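T9SS C-terminal target domain-containing protein (Bacteroides cellulosilyticus, PDB 5JVK) is a family 39 glycoside hydrolase of a gut symbiont that probably hydrolyses O-glycosyl bonds in carbohydrates and is probably secreted. Local coordinates at residues N14-S19 against F122-M127; A92-I97 against P403-A408. One frame throughout, in Å; residues are numbered along the deposited sequence.

From the N terminus, the chain passes 14-19, runs through the N-terminal beta domain and leaves it through 92-97. Contact 1 closes its loop when the chain reaches 122-127, on the first helix after the opening barrel strand 106-109. Contact 2 closes only after the whole barrel has been built, at 403-408 on the helix that follows its last strand, 373-375. Because 92-97 falls between the two halves of contact 1, the loops cross. Strands 18-20 and 83-94 are sheet neighbours, so one edge of the N-terminal sheet is tied to two adjoining barrel helices; Arg126 NH2 also bonds to Ile97 O.

Contact 1: N14-S19 against F122-M127; sequences NPVLVS and FRLIRM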
# COMPACT_ATOMS: atom_id res chain seq x y z
N ASN A 14 -3.39 17.05 -17.93
CA ASN A 14 -2.40 15.99 -18.08
C ASN A 14 -3.01 14.74 -17.43
O ASN A 14 -3.44 14.82 -16.28
CB ASN A 14 -1.09 16.37 -17.39
CG ASN A 14 0.06 15.42 -17.70
OD1 ASN A 14 -0.13 14.23 -17.94
ND2 ASN A 14 1.27 15.95 -17.68
N PRO A 15 -3.08 13.61 -18.16
CA PRO A 15 -3.57 12.36 -17.55
C PRO A 15 -2.78 11.90 -16.33
O PRO A 15 -3.35 11.28 -15.44
CB PRO A 15 -3.43 11.33 -18.68
CG PRO A 15 -3.49 12.14 -19.93
CD PRO A 15 -2.83 13.44 -19.61
N VAL A 16 -1.49 12.21 -16.30
CA VAL A 16 -0.62 11.95 -15.16
C VAL A 16 -0.51 13.23 -14.32
O VAL A 16 0.15 14.19 -14.74
CB VAL A 16 0.78 11.48 -15.63
CG1 VAL A 16 1.71 11.25 -14.45
CG2 VAL A 16 0.66 10.23 -16.49
N LEU A 17 -1.16 13.24 -13.16
CA LEU A 17 -1.12 14.38 -12.23
C LEU A 17 -0.10 14.19 -11.09
O LEU A 17 -0.26 14.71 -9.99
CB LEU A 17 -2.53 14.64 -11.66
CG LEU A 17 -3.59 15.07 -12.69
CD1 LEU A 17 -5.00 14.92 -12.13
CD2 LEU A 17 -3.37 16.50 -13.16
N VAL A 18 0.97 13.44 -11.38
CA VAL A 18 2.07 13.19 -10.45
C VAL A 18 3.38 13.39 -11.21
O VAL A 18 3.50 12.96 -12.35
CB VAL A 18 2.03 11.75 -9.91
CG1 VAL A 18 3.23 11.46 -9.01
CG2 VAL A 18 0.72 11.50 -9.18
N SER A 19 4.36 14.03 -10.57
CA SER A 19 5.65 14.28 -11.21
C SER A 19 6.78 14.24 -10.18
O SER A 19 6.68 14.86 -9.12
CB SER A 19 5.62 15.63 -11.93
OG SER A 19 6.84 15.90 -12.61
N PHE A 122 0.57 1.78 -13.65
CA PHE A 122 1.82 1.26 -13.07
C PHE A 122 2.95 2.28 -13.00
O PHE A 122 3.85 2.13 -12.17
CB PHE A 122 2.28 -0.03 -13.77
CG PHE A 122 1.70 -1.26 -13.15
CD1 PHE A 122 0.38 -1.62 -13.39
CD2 PHE A 122 2.47 -2.03 -12.28
CE1 PHE A 122 -0.16 -2.75 -12.79
CE2 PHE A 122 1.93 -3.16 -11.68
CZ PHE A 122 0.62 -3.52 -11.93
N ARG A 123 2.90 3.31 -13.84
CA ARG A 123 3.79 4.47 -13.71
C ARG A 123 3.45 5.25 -12.44
O ARG A 123 4.34 5.72 -11.73
CB ARG A 123 3.68 5.36 -14.95
CG ARG A 123 4.69 6.50 -15.03
CD ARG A 123 4.57 7.21 -16.38
NE ARG A 123 4.89 8.64 -16.30
CZ ARG A 123 4.59 9.55 -17.22
NH1 ARG A 123 3.94 9.22 -18.34
NH2 ARG A 123 4.93 10.83 -17.03
N LEU A 124 2.15 5.38 -12.15
CA LEU A 124 1.68 6.03 -10.92
C LEU A 124 1.98 5.21 -9.67
O LEU A 124 2.28 5.77 -8.62
CB LEU A 124 0.18 6.35 -11.02
CG LEU A 124 -0.20 7.40 -12.07
CD1 LEU A 124 -1.66 7.27 -12.47
CD2 LEU A 124 0.09 8.80 -11.57
N ILE A 125 1.89 3.88 -9.78
CA ILE A 125 2.28 2.97 -8.69
C ILE A 125 3.78 3.08 -8.40
O ILE A 125 4.18 3.09 -7.23
CB ILE A 125 1.90 1.50 -8.99
CG1 ILE A 125 0.37 1.33 -8.98
CG2 ILE A 125 2.51 0.54 -7.96
CD1 ILE A 125 -0.14 0.12 -9.73
N ARG A 126 4.60 3.17 -9.45
CA ARG A 126 6.06 3.30 -9.33
C ARG A 126 6.47 4.56 -8.57
O ARG A 126 7.32 4.50 -7.67
CB ARG A 126 6.73 3.27 -10.71
CG ARG A 126 8.22 3.62 -10.73
CD ARG A 126 9.06 2.68 -9.88
NE ARG A 126 10.47 3.09 -9.87
CZ ARG A 126 10.98 4.11 -9.17
NH1 ARG A 126 10.21 4.88 -8.39
NH2 ARG A 126 12.28 4.37 -9.25
N MET A 127 5.89 5.70 -8.94
CA MET A 127 6.23 6.98 -8.32
C MET A 127 5.75 7.11 -6.86
O MET A 127 6.22 7.99 -6.14
CB MET A 127 5.70 8.15 -9.16
CG MET A 127 6.40 8.31 -10.50
SD MET A 127 5.87 9.76 -11.44
CE MET A 127 4.21 9.28 -11.90
O HOH W 1 5.42 12.36 -14.36
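This is a mostly apolar packing contact, edged by one water bridge, where the loop before strand 18-20 of the N-terminal beta domain and the first residue of that strand lie against helix 118-127 of the barrel. Val16 and Val18 point at the helix and meet Arg123, Leu124 and Met127. Leu124 sends only CD2 across: it sits 3.7 Å from Val18 CG2 and slides past Val16, whose CG1 is 4.1 Å from it. Met127 approaches Val18 tip to tip. Its chain bends at the last torsion (chi3 -70°), which brings the methyl CE to 3.8 Å from Val18 CG1, and the same CE also touches Val16 CG1. Val16 and Val18 both hold CG1 anti to their own backbone N, so equivalent branches face the Met127 methyl.

An Asx turn braces the start of the loop: Asn14 OD1 accepts from Val16 N at 2.9 Å, the N-H lying above the carbonyl plane rather than on a lone pair. Asn14 ND2 binds Asn26 O, so both ends of the amide are held. The helix is the first of a (β/α)8 barrel, following strand 106-109.

At the solvent side, Arg123 extends across Val16 at about a right angle, and Val16 CG2 lies 3.9 Å above one face of the guanidinium, offset toward its rim. A water joins the segments there, donating to Val18 O at 2.8 Å and accepting from Arg123 NH2 at 3.1 Å. An alanine in place of Val16 would remove both CG1 and CG2, and would probably loosen the packing on Leu124 and Met127 and leave the guanidinium less firmly positioned. At the end away from Arg123, Val18 and Met127 also pack on Tyr405 of helix 403-415.

Contact 2: A92-I97 against P403-A408; sequences AVVPEI and PSYQAA
Helix 403-415, the last of the (β/α)8 barrel, here runs alongside the end of strand 83-94 of the N-terminal beta domain. The short axes of strand 92-94 and helix 403-408 are nearly parallel, 6° apart, and approach to 8.8 Å. Gln406 does most of the work. Its CG is anti to the backbone N and the chain then bends at chi2 (81°), swinging the carboxamide over to the strand. There NE2 donates to Val93 O at 3.1 Å, in an almost straight bond of 166°. The acceptor lies in the plane of the Gln406 amide, whereas NE2 stands well above the plane of the Val93 carbonyl instead of on a lone pair. NE2 also bonds to Gln472 O, in the loop between strands 466-469 and 475-476; two carbonyl partners on one nitrogen should fix the rotation of this buried amide.

The oxygen of the same amide faces aliphatic neighbours: OE1 is 3.2 Å from Ala92 CB, a close fit, and 3.7 Å from Val94 CG1. Val94 and Gln406 slide past each other in opposite directions. One residue earlier, Tyr405 fills the other part of the interface. Val94 CG1 meets the edge of its ring near the ring plane, 4.1 Å from CE1, while Ala92 CB rests 4.2 Å from CD1. The phenol points on to helix 118-127, where Tyr405 OH and Leu124 O are probably hydrogen-bonded. Ala92 and Val94 are themselves paired through their backbones with Ser19 of the neighbouring strand. The arrangement is that of a glycoside hydrolase (β/α)8 barrel whose closing helix is flanked by accessory beta domains, with Gln406 bonded to both of them.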
# COMPACT_ATOMS: atom_id res chain seq x y z
N ALA A 92 0.62 16.14 -7.36
CA ALA A 92 1.63 15.67 -6.42
C ALA A 92 3.03 15.82 -7.01
O ALA A 92 3.36 15.15 -8.00
CB ALA A 92 1.36 14.22 -6.05
N VAL A 93 3.84 16.70 -6.43
CA VAL A 93 5.25 16.84 -6.77
C VAL A 93 6.06 16.06 -5.71
O VAL A 93 6.36 16.59 -4.63
CB VAL A 93 5.69 18.32 -6.85
CG1 VAL A 93 7.15 18.42 -7.26
CG2 VAL A 93 4.80 19.07 -7.83
N VAL A 94 6.41 14.82 -6.05
CA VAL A 94 7.00 13.86 -5.09
C VAL A 94 8.51 13.75 -5.26
O VAL A 94 9.04 14.09 -6.33
CB VAL A 94 6.35 12.46 -5.21
CG1 VAL A 94 4.83 12.56 -5.10
CG2 VAL A 94 6.75 11.74 -6.50
N PRO A 95 9.23 13.26 -4.22
CA PRO A 95 10.66 13.03 -4.39
C PRO A 95 10.95 11.86 -5.32
O PRO A 95 10.18 10.90 -5.35
CB PRO A 95 11.14 12.71 -2.96
CG PRO A 95 9.93 12.20 -2.27
CD PRO A 95 8.79 12.97 -2.84
N GLU A 96 12.03 11.96 -6.08
CA GLU A 96 12.44 10.90 -7.00
C GLU A 96 13.20 9.83 -6.21
O GLU A 96 14.12 10.16 -5.45
CB GLU A 96 13.33 11.48 -8.10
CG GLU A 96 13.49 10.58 -9.32
CD GLU A 96 14.32 11.22 -10.41
OE1 GLU A 96 14.02 12.37 -10.81
OE2 GLU A 96 15.28 10.57 -10.89
N ILE A 97 12.80 8.57 -6.38
CA ILE A 97 13.41 7.45 -5.66
C ILE A 97 14.21 6.59 -6.65
O ILE A 97 13.71 6.25 -7.72
CB ILE A 97 12.35 6.56 -4.95
CG1 ILE A 97 11.35 7.43 -4.16
CG2 ILE A 97 13.03 5.57 -4.00
CD1 ILE A 97 10.16 6.66 -3.62
N PRO A 403 -3.98 13.17 -0.64
CA PRO A 403 -2.79 13.37 0.21
C PRO A 403 -2.03 12.09 0.58
O PRO A 403 -0.81 12.15 0.74
CB PRO A 403 -3.38 14.02 1.47
CG PRO A 403 -4.57 14.76 0.98
CD PRO A 403 -5.15 13.91 -0.11
N SER A 404 -2.74 10.97 0.71
CA SER A 404 -2.12 9.68 1.03
C SER A 404 -1.11 9.21 -0.01
O SER A 404 -0.15 8.50 0.34
CB SER A 404 -3.20 8.62 1.24
OG SER A 404 -4.05 8.52 0.11
N TYR A 405 -1.31 9.59 -1.27
CA TYR A 405 -0.34 9.32 -2.32
C TYR A 405 0.99 10.00 -2.03
O TYR A 405 2.05 9.38 -2.11
CB TYR A 405 -0.87 9.77 -3.69
CG TYR A 405 0.05 9.37 -4.82
CD1 TYR A 405 1.16 10.15 -5.15
CD2 TYR A 405 -0.18 8.20 -5.54
CE1 TYR A 405 2.02 9.78 -6.17
CE2 TYR A 405 0.67 7.83 -6.57
CZ TYR A 405 1.77 8.62 -6.88
OH TYR A 405 2.61 8.24 -7.89
N GLN A 406 0.92 11.30 -1.72
CA GLN A 406 2.11 12.09 -1.39
C GLN A 406 2.84 11.49 -0.20
O GLN A 406 4.07 11.35 -0.22
CB GLN A 406 1.71 13.54 -1.06
CG GLN A 406 2.88 14.51 -0.93
CD GLN A 406 3.41 15.02 -2.26
OE1 GLN A 406 2.72 14.99 -3.28
NE2 GLN A 406 4.65 15.50 -2.25
N ALA A 407 2.09 11.14 0.84
CA ALA A 407 2.65 10.52 2.05
C ALA A 407 3.36 9.20 1.76
O ALA A 407 4.39 8.92 2.36
CB ALA A 407 1.56 10.32 3.09
N ALA A 408 2.80 8.40 0.85
CA ALA A 408 3.40 7.13 0.43
C ALA A 408 4.74 7.32 -0.29
O ALA A 408 5.72 6.62 0.01
CB ALA A 408 2.44 6.35 -0.45